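Local structure of cupin 2 conserved barrel domain protein (Planctomyces limnophilus, 4H7L) at residues V71-A76 with T91-I96; I20-I25 with Q36-H41; E65-Y70 with I115-F120. The protein is of unknown function but binds a copper(II) ion in a cupin-type beta barrel and packs as a two-chain assembly. All blocks are in the same frame, centred on the assembly; numbering follows the deposited sequence.

Contact 1: residues V71-A76 with T91-I96; sequences VVLDHA and TKLLAI
V72 and L94 join the two segments through their backbones: V72 N gives a nearly straight hydrogen bond to L94 O (3.0 Å, 164° at the hydrogen), the donor lying in the carbonyl plane. In return L93 N bonds to V72 O at 2.7 Å, bent to 145°, with the donor tilted 23° from the plane of the V72 carbonyl. A CA-H...O contact from V71 CA to L94 O (3.4 Å) gives this oxygen a second approach. V71 and A95 form an antiparallel non-hydrogen-bonded pair, and T91 to L94 make a type II beta turn leading into strand 94-98. In the cupin barrel the chain turns a corner at L73, between strands 67-72 and 74-75: L73 and D74 both face T111 in a classic beta bulge, and L94 to I96 also pair with a strand of the second subunit. Among apolar contacts, V72 CG2 reaches I96 CD1 at 4.2 Å and also lies near L94 CB, while L73 CD2 meets L93 CD2. Carbon atoms also pack on carbonyl oxygens: V72 CB rests on T91 O at 3.4 Å, and the extended K92 chain runs past L73 O, with K92 CG 3.8 Å from L73 O. At the H75 ring, T91 CA packs obliquely near H75 NE2 (3.5 Å). The polar link there is a water in the ring plane that bridges NE2 to K92 N, while H75 ND1 donates to A76 O (2.9 Å).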
ATOM      1  N   VAL B  71      -1.915  -1.331   5.866  1.00 43.09           N
ATOM      2  CA  VAL B  71      -1.695  -2.761   5.688  1.00 45.97           C
ATOM      3  C   VAL B  71      -0.734  -3.251   6.761  1.00 48.95           C
ATOM      4  O   VAL B  71       0.448  -2.908   6.743  1.00 49.98           O
ATOM      5  CB  VAL B  71      -1.092  -3.082   4.311  1.00 46.17           C
ATOM      6  CG1 VAL B  71      -0.905  -4.583   4.157  1.00 50.07           C
ATOM      7  CG2 VAL B  71      -1.969  -2.537   3.200  1.00 47.40           C
ATOM      8  N   VAL B  72      -1.235  -4.060   7.690  1.00 48.34           N
ATOM      9  CA  VAL B  72      -0.411  -4.543   8.796  1.00 49.38           C
ATOM     10  C   VAL B  72       0.610  -5.582   8.335  1.00 50.82           C
ATOM     11  O   VAL B  72       0.248  -6.593   7.739  1.00 54.42           O
ATOM     12  CB  VAL B  72      -1.268  -5.169   9.906  1.00 51.45           C
ATOM     13  CG1 VAL B  72      -0.377  -5.690  11.026  1.00 54.71           C
ATOM     14  CG2 VAL B  72      -2.269  -4.158  10.441  1.00 51.50           C
ATOM     15  N   LEU B  73       1.884  -5.330   8.622  1.00 54.06           N
ATOM     16  CA  LEU B  73       2.948  -6.268   8.280  1.00 58.19           C
ATOM     17  C   LEU B  73       3.345  -7.119   9.486  1.00 61.86           C
ATOM     18  O   LEU B  73       3.626  -8.310   9.352  1.00 67.27           O
ATOM     19  CB  LEU B  73       4.165  -5.522   7.727  1.00 57.34           C
ATOM     20  CG  LEU B  73       3.910  -4.717   6.447  1.00 57.27           C
ATOM     21  CD1 LEU B  73       5.222  -4.267   5.828  1.00 59.13           C
ATOM     22  CD2 LEU B  73       3.095  -5.513   5.439  1.00 57.18           C
ATOM     23  N   ASP B  74       3.374  -6.503  10.661  1.00 67.28           N
ATOM     24  CA  ASP B  74       3.533  -7.250  11.903  1.00 72.07           C
ATOM     25  C   ASP B  74       2.898  -6.466  13.041  1.00 71.22           C
ATOM     26  O   ASP B  74       2.531  -5.304  12.874  1.00 72.49           O
ATOM     27  CB  ASP B  74       5.009  -7.547  12.197  1.00 76.46           C
ATOM     28  CG  ASP B  74       5.811  -6.297  12.512  1.00 84.78           C
ATOM     29  OD1 ASP B  74       6.909  -6.137  11.934  1.00 87.80           O
ATOM     30  OD2 ASP B  74       5.362  -5.485  13.350  1.00 85.68           O
ATOM     31  N   HIS B  75       2.759  -7.103  14.194  1.00 69.25           N
ATOM     32  CA  HIS B  75       2.120  -6.459  15.328  1.00 70.06           C
ATOM     33  C   HIS B  75       2.418  -7.208  16.612  1.00 74.06           C
ATOM     34  O   HIS B  75       2.720  -8.400  16.592  1.00 70.24           O
ATOM     35  CB  HIS B  75       0.610  -6.401  15.111  1.00 68.94           C
ATOM     36  CG  HIS B  75      -0.044  -7.747  15.091  1.00 74.65           C
ATOM     37  ND1 HIS B  75      -0.399  -8.417  16.242  1.00 82.20           N
ATOM     38  CD2 HIS B  75      -0.400  -8.553  14.063  1.00 75.07           C
ATOM     39  CE1 HIS B  75      -0.950  -9.574  15.924  1.00 82.58           C
ATOM     40  NE2 HIS B  75      -0.962  -9.682  14.607  1.00 80.31           N
ATOM     41  N   ALA B  76       2.337  -6.493  17.729  1.00 62.25           N
ATOM     42  CA  ALA B  76       2.441  -7.108  19.042  1.00 63.12           C
ATOM     43  C   ALA B  76       1.103  -7.749  19.372  1.00 65.97           C
ATOM     44  O   ALA B  76       0.057  -7.294  18.906  1.00 62.78           O
ATOM     45  CB  ALA B  76       2.798  -6.068  20.085  1.00 62.59           C
ATOM     46  N   THR B  91      -4.170  -8.218  12.692  1.00 58.24           N
ATOM     47  CA  THR B  91      -3.581  -9.482  12.268  1.00 58.17           C
ATOM     48  C   THR B  91      -2.701  -9.217  11.057  1.00 55.02           C
ATOM     49  O   THR B  91      -2.813  -8.168  10.420  1.00 54.08           O
ATOM     50  CB  THR B  91      -4.649 -10.532  11.907  1.00 60.30           C
ATOM     51  OG1 THR B  91      -5.289 -10.170  10.678  1.00 66.52           O
ATOM     52  CG2 THR B  91      -5.690 -10.642  13.010  1.00 59.34           C
ATOM     53  N   LYS B  92      -1.823 -10.162  10.744  1.00 53.82           N
ATOM     54  CA  LYS B  92      -0.908  -9.999   9.623  1.00 55.06           C
ATOM     55  C   LYS B  92      -1.649  -9.836   8.299  1.00 54.61           C
ATOM     56  O   LYS B  92      -2.563 -10.596   7.983  1.00 59.17           O
ATOM     57  CB  LYS B  92       0.055 -11.184   9.539  1.00 59.41           C
ATOM     58  CG  LYS B  92       1.228 -11.094  10.499  1.00 63.58           C
ATOM     59  CD  LYS B  92       2.269 -12.155  10.190  1.00 68.53           C
ATOM     60  CE  LYS B  92       3.552 -11.933  10.972  1.00 70.51           C
ATOM     61  NZ  LYS B  92       4.529 -13.030  10.728  1.00 72.89           N
ATOM     62  N   LEU B  93      -1.239  -8.833   7.533  1.00 57.22           N
ATOM     63  CA  LEU B  93      -1.806  -8.567   6.213  1.00 54.76           C
ATOM     64  C   LEU B  93      -3.277  -8.173   6.274  1.00 50.45           C
ATOM     65  O   LEU B  93      -4.012  -8.313   5.295  1.00 52.96           O
ATOM     66  CB  LEU B  93      -1.611  -9.770   5.289  1.00 56.07           C
ATOM     67  CG  LEU B  93      -0.151 -10.086   4.969  1.00 56.93           C
ATOM     68  CD1 LEU B  93      -0.058 -11.316   4.082  1.00 61.72           C
ATOM     69  CD2 LEU B  93       0.531  -8.895   4.309  1.00 53.25           C
ATOM     70  N   LEU B  94      -3.702  -7.673   7.425  1.00 47.28           N
ATOM     71  CA  LEU B  94      -5.000  -7.031   7.525  1.00 48.30           C
ATOM     72  C   LEU B  94      -4.923  -5.699   6.790  1.00 46.25           C
ATOM     73  O   LEU B  94      -3.968  -4.943   6.972  1.00 45.45           O
ATOM     74  CB  LEU B  94      -5.368  -6.802   8.991  1.00 50.61           C
ATOM     75  CG  LEU B  94      -6.747  -6.191   9.232  1.00 53.02           C
ATOM     76  CD1 LEU B  94      -7.845  -7.171   8.833  1.00 54.69           C
ATOM     77  CD2 LEU B  94      -6.904  -5.765  10.686  1.00 53.31           C
ATOM     78  N   ALA B  95      -5.918  -5.420   5.953  1.00 42.18           N
ATOM     79  CA  ALA B  95      -5.990  -4.146   5.241  1.00 38.45           C
ATOM     80  C   ALA B  95      -7.159  -3.331   5.770  1.00 42.47           C
ATOM     81  O   ALA B  95      -8.294  -3.807   5.795  1.00 46.68           O
ATOM     82  CB  ALA B  95      -6.145  -4.375   3.754  1.00 39.61           C
ATOM     83  N   ILE B  96      -6.886  -2.103   6.194  1.00 41.63           N
ATOM     84  CA  ILE B  96      -7.936  -1.250   6.722  1.00 42.33           C
ATOM     85  C   ILE B  96      -8.063   0.023   5.906  1.00 41.92           C
ATOM     86  O   ILE B  96      -7.106   0.776   5.749  1.00 50.13           O
ATOM     87  CB  ILE B  96      -7.695  -0.880   8.193  1.00 45.70           C
ATOM     88  CG1 ILE B  96      -7.354  -2.126   9.009  1.00 48.91           C
ATOM     89  CG2 ILE B  96      -8.924  -0.204   8.769  1.00 48.13           C
ATOM     90  CD1 ILE B  96      -5.878  -2.355   9.171  1.00 52.97           C
TER
HETATM   91  O   HOH W   1      -1.664 -12.276  12.961  1.00 55.19           O

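Contact 2: residues I20-I25 with Q36-H41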
ATOM      1  N   ILE B  20      12.362   3.384  -4.828  1.00 53.38           N
ATOM      2  CA  ILE B  20      12.819   3.823  -3.520  1.00 57.40           C
ATOM      3  C   ILE B  20      12.820   2.659  -2.555  1.00 56.03           C
ATOM      4  O   ILE B  20      11.920   1.826  -2.584  1.00 59.10           O
ATOM      5  CB  ILE B  20      11.901   4.908  -2.935  1.00 59.68           C
ATOM      6  CG1 ILE B  20      11.446   5.873  -4.032  1.00 65.32           C
ATOM      7  CG2 ILE B  20      12.612   5.635  -1.809  1.00 61.76           C
ATOM      8  CD1 ILE B  20      10.892   7.182  -3.511  1.00 68.42           C
ATOM      9  N   SER B  21      13.830   2.602  -1.695  1.00 50.53           N
ATOM     10  CA  SER B  21      13.858   1.596  -0.642  1.00 54.41           C
ATOM     11  C   SER B  21      13.292   2.184   0.640  1.00 50.53           C
ATOM     12  O   SER B  21      13.929   3.017   1.282  1.00 49.21           O
ATOM     13  CB  SER B  21      15.277   1.086  -0.403  1.00 56.49           C
ATOM     14  OG  SER B  21      15.290   0.175   0.683  1.00 60.39           O
ATOM     15  N   LEU B  22      12.093   1.744   1.006  1.00 52.11           N
ATOM     16  CA  LEU B  22      11.394   2.290   2.161  1.00 53.28           C
ATOM     17  C   LEU B  22      12.224   2.165   3.432  1.00 55.78           C
ATOM     18  O   LEU B  22      12.201   3.051   4.289  1.00 54.78           O
ATOM     19  CB  LEU B  22      10.049   1.583   2.340  1.00 51.56           C
ATOM     20  CG  LEU B  22       9.042   1.839   1.219  1.00 46.35           C
ATOM     21  CD1 LEU B  22       7.816   0.981   1.416  1.00 51.12           C
ATOM     22  CD2 LEU B  22       8.660   3.309   1.156  1.00 48.47           C
ATOM     23  N   SER B  23      12.963   1.066   3.543  1.00 60.44           N
ATOM     24  CA  SER B  23      13.746   0.789   4.740  1.00 66.26           C
ATOM     25  C   SER B  23      14.973   1.690   4.866  1.00 67.38           C
ATOM     26  O   SER B  23      15.476   1.903   5.969  1.00 67.91           O
ATOM     27  CB  SER B  23      14.171  -0.681   4.766  1.00 69.83           C
ATOM     28  OG  SER B  23      14.538  -1.125   3.474  1.00 75.56           O
ATOM     29  N   GLU B  24      15.453   2.224   3.748  1.00 72.86           N
ATOM     30  CA  GLU B  24      16.647   3.067   3.769  1.00 74.55           C
ATOM     31  C   GLU B  24      16.324   4.556   3.876  1.00 72.90           C
ATOM     32  O   GLU B  24      17.189   5.356   4.234  1.00 78.52           O
ATOM     33  CB  GLU B  24      17.515   2.809   2.538  1.00 77.02           C
ATOM     34  CG  GLU B  24      18.223   1.461   2.560  1.00 85.70           C
ATOM     35  CD  GLU B  24      19.346   1.377   1.541  1.00 94.93           C
ATOM     36  OE1 GLU B  24      20.502   1.707   1.894  1.00 96.43           O
ATOM     37  OE2 GLU B  24      19.073   0.977   0.387  1.00 93.77           O
ATOM     38  N   ILE B  25      15.089   4.932   3.567  1.00 64.55           N
ATOM     39  CA  ILE B  25      14.661   6.318   3.724  1.00 64.85           C
ATOM     40  C   ILE B  25      14.946   6.804   5.143  1.00 65.90           C
ATOM     41  O   ILE B  25      14.786   6.055   6.109  1.00 62.05           O
ATOM     42  CB  ILE B  25      13.155   6.473   3.442  1.00 65.99           C
ATOM     43  CG1 ILE B  25      12.882   6.383   1.940  1.00 66.50           C
ATOM     44  CG2 ILE B  25      12.639   7.800   3.987  1.00 64.83           C
ATOM     45  CD1 ILE B  25      11.409   6.403   1.592  1.00 64.35           C
ATOM     46  N   GLN B  36       8.647   6.374   7.467  1.00 55.06           N
ATOM     47  CA  GLN B  36       9.543   6.468   6.322  1.00 52.98           C
ATOM     48  C   GLN B  36       8.686   6.688   5.079  1.00 51.44           C
ATOM     49  O   GLN B  36       8.133   5.746   4.511  1.00 51.74           O
ATOM     50  CB  GLN B  36      10.410   5.210   6.208  1.00 48.82           C
ATOM     51  CG  GLN B  36      11.436   5.094   7.338  1.00 54.21           C
ATOM     52  CD  GLN B  36      12.171   3.762   7.360  1.00 55.01           C
ATOM     53  OE1 GLN B  36      11.614   2.740   7.753  1.00 57.31           O
ATOM     54  NE2 GLN B  36      13.435   3.775   6.957  1.00 55.49           N
ATOM     55  N   ARG B  37       8.577   7.947   4.671  1.00 53.91           N
ATOM     56  CA  ARG B  37       7.565   8.363   3.706  1.00 55.26           C
ATOM     57  C   ARG B  37       8.102   8.421   2.278  1.00 53.34           C
ATOM     58  O   ARG B  37       9.164   8.982   2.025  1.00 55.89           O
ATOM     59  CB  ARG B  37       7.000   9.728   4.112  1.00 61.19           C
ATOM     60  CG  ARG B  37       6.608   9.818   5.587  1.00 60.21           C
ATOM     61  CD  ARG B  37       5.702  11.011   5.857  1.00 62.65           C
ATOM     62  NE  ARG B  37       5.143  10.989   7.208  1.00 69.45           N
ATOM     63  CZ  ARG B  37       5.657  11.623   8.262  1.00 72.73           C
ATOM     64  NH1 ARG B  37       6.760  12.353   8.154  1.00 74.39           N
ATOM     65  NH2 ARG B  37       5.059  11.529   9.441  1.00 73.00           N
ATOM     66  N   ALA B  38       7.348   7.844   1.347  1.00 56.90           N
ATOM     67  CA  ALA B  38       7.744   7.809  -0.056  1.00 55.19           C
ATOM     68  C   ALA B  38       6.658   8.371  -0.963  1.00 53.44           C
ATOM     69  O   ALA B  38       5.475   8.329  -0.631  1.00 58.08           O
ATOM     70  CB  ALA B  38       8.072   6.385  -0.471  1.00 56.13           C
ATOM     71  N   PHE B  39       7.079   8.902  -2.107  1.00 58.54           N
ATOM     72  CA  PHE B  39       6.161   9.335  -3.154  1.00 62.74           C
ATOM     73  C   PHE B  39       5.239  10.464  -2.715  1.00 66.69           C
ATOM     74  O   PHE B  39       4.033  10.409  -2.939  1.00 70.77           O
ATOM     75  CB  PHE B  39       5.338   8.145  -3.653  1.00 60.88           C
ATOM     76  CG  PHE B  39       6.178   6.986  -4.107  1.00 59.17           C
ATOM     77  CD1 PHE B  39       7.125   7.149  -5.098  1.00 55.19           C
ATOM     78  CD2 PHE B  39       6.024   5.736  -3.539  1.00 59.44           C
ATOM     79  CE1 PHE B  39       7.904   6.092  -5.513  1.00 54.57           C
ATOM     80  CE2 PHE B  39       6.800   4.672  -3.951  1.00 57.52           C
ATOM     81  CZ  PHE B  39       7.740   4.849  -4.941  1.00 53.58           C
ATOM     82  N   GLY B  40       5.815  11.497  -2.108  1.00 71.32           N
ATOM     83  CA  GLY B  40       5.053  12.670  -1.717  1.00 75.38           C
ATOM     84  C   GLY B  40       4.385  13.348  -2.900  1.00 82.84           C
ATOM     85  O   GLY B  40       4.287  12.780  -3.991  1.00 80.34           O
ATOM     86  N   HIS B  41       3.919  14.573  -2.685  1.00 93.46           N
ATOM     87  CA  HIS B  41       3.199  15.300  -3.721  1.00101.75           C
ATOM     88  C   HIS B  41       4.131  15.670  -4.870  1.00102.74           C
ATOM     89  O   HIS B  41       3.727  15.675  -6.033  1.00106.73           O
ATOM     90  CB  HIS B  41       2.552  16.559  -3.144  1.00110.36           C
ATOM     91  CG  HIS B  41       1.177  16.823  -3.675  1.00116.12           C
ATOM     92  ND1 HIS B  41       0.134  17.227  -2.869  1.00117.95           N
ATOM     93  CD2 HIS B  41       0.673  16.738  -4.929  1.00115.87           C
ATOM     94  CE1 HIS B  41      -0.953  17.380  -3.604  1.00118.21           C
ATOM     95  NE2 HIS B  41      -0.653  17.090  -4.858  1.00117.64           N
TER
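I25 and Q36 mark the closest backbone approach, CA to CA 5.7 Å, where the turn after strand 18-21, helical in its torsions at L22 to E24, lies beside strand 33-38 with no backbone hydrogen bond between them. The Q36 side chain carries the polar part. It is extended beyond CG and lies alongside I25, the two side chains running in opposite senses, with Q36 CB 4.1 Å from I25 CG2. At its tip NE2 gives a nearly straight bond to I25 O (2.8 Å, 173°), on a lone pair of that carbonyl and in the plane of the amide, and a weak one to S23 O. The amide carbon Q36 CD also lies 3.2 Å from L22 O. Next along the strand, A38 CB is met by two branches, L22 CD2 at 3.5 Å and I25 CD1 at 3.9 Å; the same I25 CD1 touches R37 O. Farther on, I20 CD1 approaches the F39 ring obliquely, 3.8 Å from F39 CE1. The turn itself is held by S21 O, which accepts from both E24 N and I25 N. The contact joins strand 18-21 and its following turn to strand 33-38 at the dimer interface: I20 and S21 pair with a strand of the second subunit, while L22 and F39 pack on its A95. One strong and one weak bond from NE2, to I25 O and S23 O, probably limit rotation of the Q36 amide, whereas the I20, L22, I25, A38 and F39 contacts are apolar packing that sets no bond direction.

Contact 3: residues E65-Y70 with I115-F120; sequences EHQEIY and IVSPPF. With CU (copper (II) ion), chain D.
H66 lies against V116, P118 and P119, its ring edge toward the two proline carbonyls. From CB, which lies 3.9 Å from S117 O and also near V116 CG1, the first torsion (chi1 -68°) sets CG anti to the carbonyl carbon, on the side from which the ring can reach these residues. On the ring, CD2 meets P118 O at 3.2 Å, near the ring plane, and V116 CG1 obliquely. NE2 at the tip makes a weak hydrogen bond to P119 O (3.1 Å, 133°), again at the ring edge, while ND1 bonds to D124, which also receives E65 N. An alanine at H66 would probably cost P119 O its weak bond and D124 one of its two partners, and open a gap where the ring lay against V116 CG1 and P118. Strands 67-70 and 115-117 run antiparallel (166°) in the cupin barrel, tied by bonds in both directions at Q67 with S117 and at I69 with I115; the strand ends at S117, followed by a cis peptide before P118. On the other side of the sheet from Q67, E68 and V116 run alongside each other in the same direction, V116 CG2 3.8 Å from E68 OE1. The extended E68 chain delivers OE2 to copper at 2.2 Å, alongside H61, H63 and H104. Y70 OH donates to E68 OE2 (3.1 Å) from above the carboxylate plane and N114 bonds OE1, consistent with both helping to position this ligand. Q67 OE1 bonds to S46 N of the second subunit.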
ATOM      1  N   GLU B  65      -9.472  15.470   4.187  1.00 56.66           N
ATOM      2  CA  GLU B  65      -9.243  15.517   2.746  1.00 57.98           C
ATOM      3  C   GLU B  65      -8.473  14.304   2.222  1.00 55.74           C
ATOM      4  O   GLU B  65      -8.219  14.193   1.023  1.00 58.46           O
ATOM      5  CB  GLU B  65      -8.457  16.784   2.402  1.00 65.04           C
ATOM      6  CG  GLU B  65      -9.090  18.078   2.899  1.00 72.22           C
ATOM      7  CD  GLU B  65     -10.034  18.690   1.885  1.00 83.78           C
ATOM      8  OE1 GLU B  65      -9.608  19.622   1.167  1.00 88.57           O
ATOM      9  OE2 GLU B  65     -11.200  18.242   1.803  1.00 88.19           O
ATOM     10  N   HIS B  66      -8.101  13.398   3.119  1.00 47.85           N
ATOM     11  CA  HIS B  66      -7.269  12.257   2.756  1.00 46.25           C
ATOM     12  C   HIS B  66      -7.866  10.963   3.269  1.00 42.38           C
ATOM     13  O   HIS B  66      -8.323  10.887   4.408  1.00 53.02           O
ATOM     14  CB  HIS B  66      -5.869  12.414   3.346  1.00 50.54           C
ATOM     15  CG  HIS B  66      -5.082  13.527   2.737  1.00 52.87           C
ATOM     16  ND1 HIS B  66      -5.303  14.853   3.048  1.00 55.27           N
ATOM     17  CD2 HIS B  66      -4.083  13.516   1.826  1.00 53.33           C
ATOM     18  CE1 HIS B  66      -4.470  15.607   2.357  1.00 59.41           C
ATOM     19  NE2 HIS B  66      -3.718  14.822   1.607  1.00 56.70           N
ATOM     20  N   GLN B  67      -7.849   9.939   2.433  1.00 51.30           N
ATOM     21  CA  GLN B  67      -8.238   8.614   2.875  1.00 60.17           C
ATOM     22  C   GLN B  67      -6.976   7.778   2.987  1.00 55.47           C
ATOM     23  O   GLN B  67      -6.056   7.918   2.183  1.00 55.91           O
ATOM     24  CB  GLN B  67      -9.257   7.985   1.919  1.00 65.37           C
ATOM     25  CG  GLN B  67      -8.694   7.465   0.610  1.00 67.55           C
ATOM     26  CD  GLN B  67      -9.224   6.086   0.255  1.00 72.31           C
ATOM     27  OE1 GLN B  67      -9.628   5.840  -0.883  1.00 72.35           O
ATOM     28  NE2 GLN B  67      -9.216   5.173   1.225  1.00 71.64           N
ATOM     29  N   GLU B  68      -6.925   6.934   4.007  1.00 51.06           N
ATOM     30  CA  GLU B  68      -5.745   6.126   4.267  1.00 49.11           C
ATOM     31  C   GLU B  68      -6.089   4.645   4.192  1.00 49.33           C
ATOM     32  O   GLU B  68      -7.211   4.244   4.486  1.00 49.20           O
ATOM     33  CB  GLU B  68      -5.165   6.470   5.643  1.00 49.23           C
ATOM     34  CG  GLU B  68      -4.677   7.909   5.765  1.00 53.79           C
ATOM     35  CD  GLU B  68      -3.969   8.190   7.085  1.00 65.63           C
ATOM     36  OE1 GLU B  68      -2.875   8.794   7.048  1.00 65.50           O
ATOM     37  OE2 GLU B  68      -4.504   7.823   8.160  1.00 68.33           O
ATOM     38  N   ILE B  69      -5.122   3.843   3.768  1.00 47.52           N
ATOM     39  CA  ILE B  69      -5.266   2.398   3.812  1.00 49.01           C
ATOM     40  C   ILE B  69      -4.061   1.798   4.508  1.00 49.34           C
ATOM     41  O   ILE B  69      -2.955   1.816   3.973  1.00 48.43           O
ATOM     42  CB  ILE B  69      -5.383   1.775   2.413  1.00 44.46           C
ATOM     43  CG1 ILE B  69      -6.601   2.333   1.678  1.00 49.30           C
ATOM     44  CG2 ILE B  69      -5.480   0.256   2.526  1.00 44.86           C
ATOM     45  CD1 ILE B  69      -6.744   1.805   0.266  1.00 48.42           C
ATOM     46  N   TYR B  70      -4.279   1.277   5.709  1.00 49.61           N
ATOM     47  CA  TYR B  70      -3.217   0.625   6.460  1.00 46.79           C
ATOM     48  C   TYR B  70      -3.130  -0.837   6.047  1.00 45.19           C
ATOM     49  O   TYR B  70      -4.148  -1.503   5.883  1.00 51.55           O
ATOM     50  CB  TYR B  70      -3.493   0.696   7.965  1.00 49.81           C
ATOM     51  CG  TYR B  70      -3.465   2.085   8.576  1.00 52.76           C
ATOM     52  CD1 TYR B  70      -3.257   3.217   7.803  1.00 53.18           C
ATOM     53  CD2 TYR B  70      -3.639   2.255   9.945  1.00 63.34           C
ATOM     54  CE1 TYR B  70      -3.231   4.479   8.374  1.00 57.88           C
ATOM     55  CE2 TYR B  70      -3.611   3.510  10.524  1.00 65.36           C
ATOM     56  CZ  TYR B  70      -3.407   4.618   9.735  1.00 61.91           C
ATOM     57  OH  TYR B  70      -3.378   5.870  10.310  1.00 65.51           O
ATOM     58  N   ILE B 115      -0.992   3.760   3.041  1.00 41.62           N
ATOM     59  CA  ILE B 115      -1.214   4.279   1.698  1.00 39.16           C
ATOM     60  C   ILE B 115      -2.182   5.450   1.775  1.00 44.10           C
ATOM     61  O   ILE B 115      -3.322   5.292   2.204  1.00 45.94           O
ATOM     62  CB  ILE B 115      -1.784   3.185   0.784  1.00 39.13           C
ATOM     63  CG1 ILE B 115      -0.810   2.008   0.708  1.00 43.35           C
ATOM     64  CG2 ILE B 115      -2.042   3.731  -0.607  1.00 37.82           C
ATOM     65  CD1 ILE B 115      -1.470   0.689   0.374  1.00 48.32           C
ATOM     66  N   VAL B 116      -1.721   6.627   1.362  1.00 44.32           N
ATOM     67  CA  VAL B 116      -2.493   7.855   1.526  1.00 40.12           C
ATOM     68  C   VAL B 116      -2.856   8.485   0.185  1.00 39.72           C
ATOM     69  O   VAL B 116      -1.998   8.641  -0.685  1.00 47.95           O
ATOM     70  CB  VAL B 116      -1.692   8.889   2.335  1.00 38.50           C
ATOM     71  CG1 VAL B 116      -2.528  10.136   2.585  1.00 39.87           C
ATOM     72  CG2 VAL B 116      -1.211   8.287   3.646  1.00 43.99           C
ATOM     73  N   SER B 117      -4.122   8.860   0.022  1.00 41.25           N
ATOM     74  CA  SER B 117      -4.567   9.512  -1.209  1.00 46.30           C
ATOM     75  C   SER B 117      -5.512  10.688  -0.916  1.00 42.44           C
ATOM     76  O   SER B 117      -6.412  10.573  -0.092  1.00 43.65           O
ATOM     77  CB  SER B 117      -5.272   8.511  -2.118  1.00 44.68           C
ATOM     78  OG  SER B 117      -6.650   8.457  -1.814  1.00 56.99           O
ATOM     79  N   PRO B 118      -5.296  11.829  -1.582  1.00 48.64           N
ATOM     80  CA  PRO B 118      -4.158  12.034  -2.480  1.00 50.85           C
ATOM     81  C   PRO B 118      -2.867  12.048  -1.670  1.00 48.36           C
ATOM     82  O   PRO B 118      -2.896  11.719  -0.482  1.00 45.01           O
ATOM     83  CB  PRO B 118      -4.430  13.413  -3.097  1.00 55.77           C
ATOM     84  CG  PRO B 118      -5.846  13.762  -2.730  1.00 54.23           C
ATOM     85  CD  PRO B 118      -6.124  13.038  -1.457  1.00 52.31           C
ATOM     86  N   PRO B 119      -1.746  12.430  -2.294  1.00 42.59           N
ATOM     87  CA  PRO B 119      -0.485  12.377  -1.556  1.00 45.77           C
ATOM     88  C   PRO B 119      -0.584  13.040  -0.186  1.00 47.61           C
ATOM     89  O   PRO B 119      -1.233  14.072  -0.035  1.00 48.96           O
ATOM     90  CB  PRO B 119       0.485  13.134  -2.469  1.00 51.63           C
ATOM     91  CG  PRO B 119      -0.077  12.935  -3.838  1.00 52.50           C
ATOM     92  CD  PRO B 119      -1.567  12.963  -3.655  1.00 46.24           C
ATOM     93  N   PHE B 120       0.067  12.430   0.796  1.00 51.91           N
ATOM     94  CA  PHE B 120       0.018  12.870   2.185  1.00 53.36           C
ATOM     95  C   PHE B 120       0.351  14.351   2.396  1.00 52.52           C
ATOM     96  O   PHE B 120       1.321  14.867   1.851  1.00 53.00           O
ATOM     97  CB  PHE B 120       0.969  12.000   3.005  1.00 53.38           C
ATOM     98  CG  PHE B 120       1.270  12.542   4.361  1.00 50.21           C
ATOM     99  CD1 PHE B 120       0.419  12.300   5.422  1.00 51.31           C
ATOM    100  CD2 PHE B 120       2.416  13.279   4.579  1.00 60.26           C
ATOM    101  CE1 PHE B 120       0.702  12.792   6.675  1.00 57.47           C
ATOM    102  CE2 PHE B 120       2.708  13.777   5.828  1.00 64.80           C
ATOM    103  CZ  PHE B 120       1.849  13.534   6.882  1.00 62.07           C
TER
HETATM  104 CU    CU D 201      -4.236   8.992   9.990  1.00 70.35          CU

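Along the chain contact 2 closes first, and contact 1 is then nested inside the loop that contact 3 closes. Contacts 1 and 3 share strand 67-72, their centres about 17 Å apart, and touch where I96 N meets Y70 O at 2.8 Å, a probable hydrogen bond. Contact 2 lies about 15 Å from contact 3, centre to centre, and meets it where R37 packs on F120 and where G40 and H41 pack on P119. Contacts 1 and 2, about 19 Å apart between centres, do not touch. All three reach the same antiparallel sheet and the second subunit, so the wall that supplies a copper ligand is also part of the dimer interface.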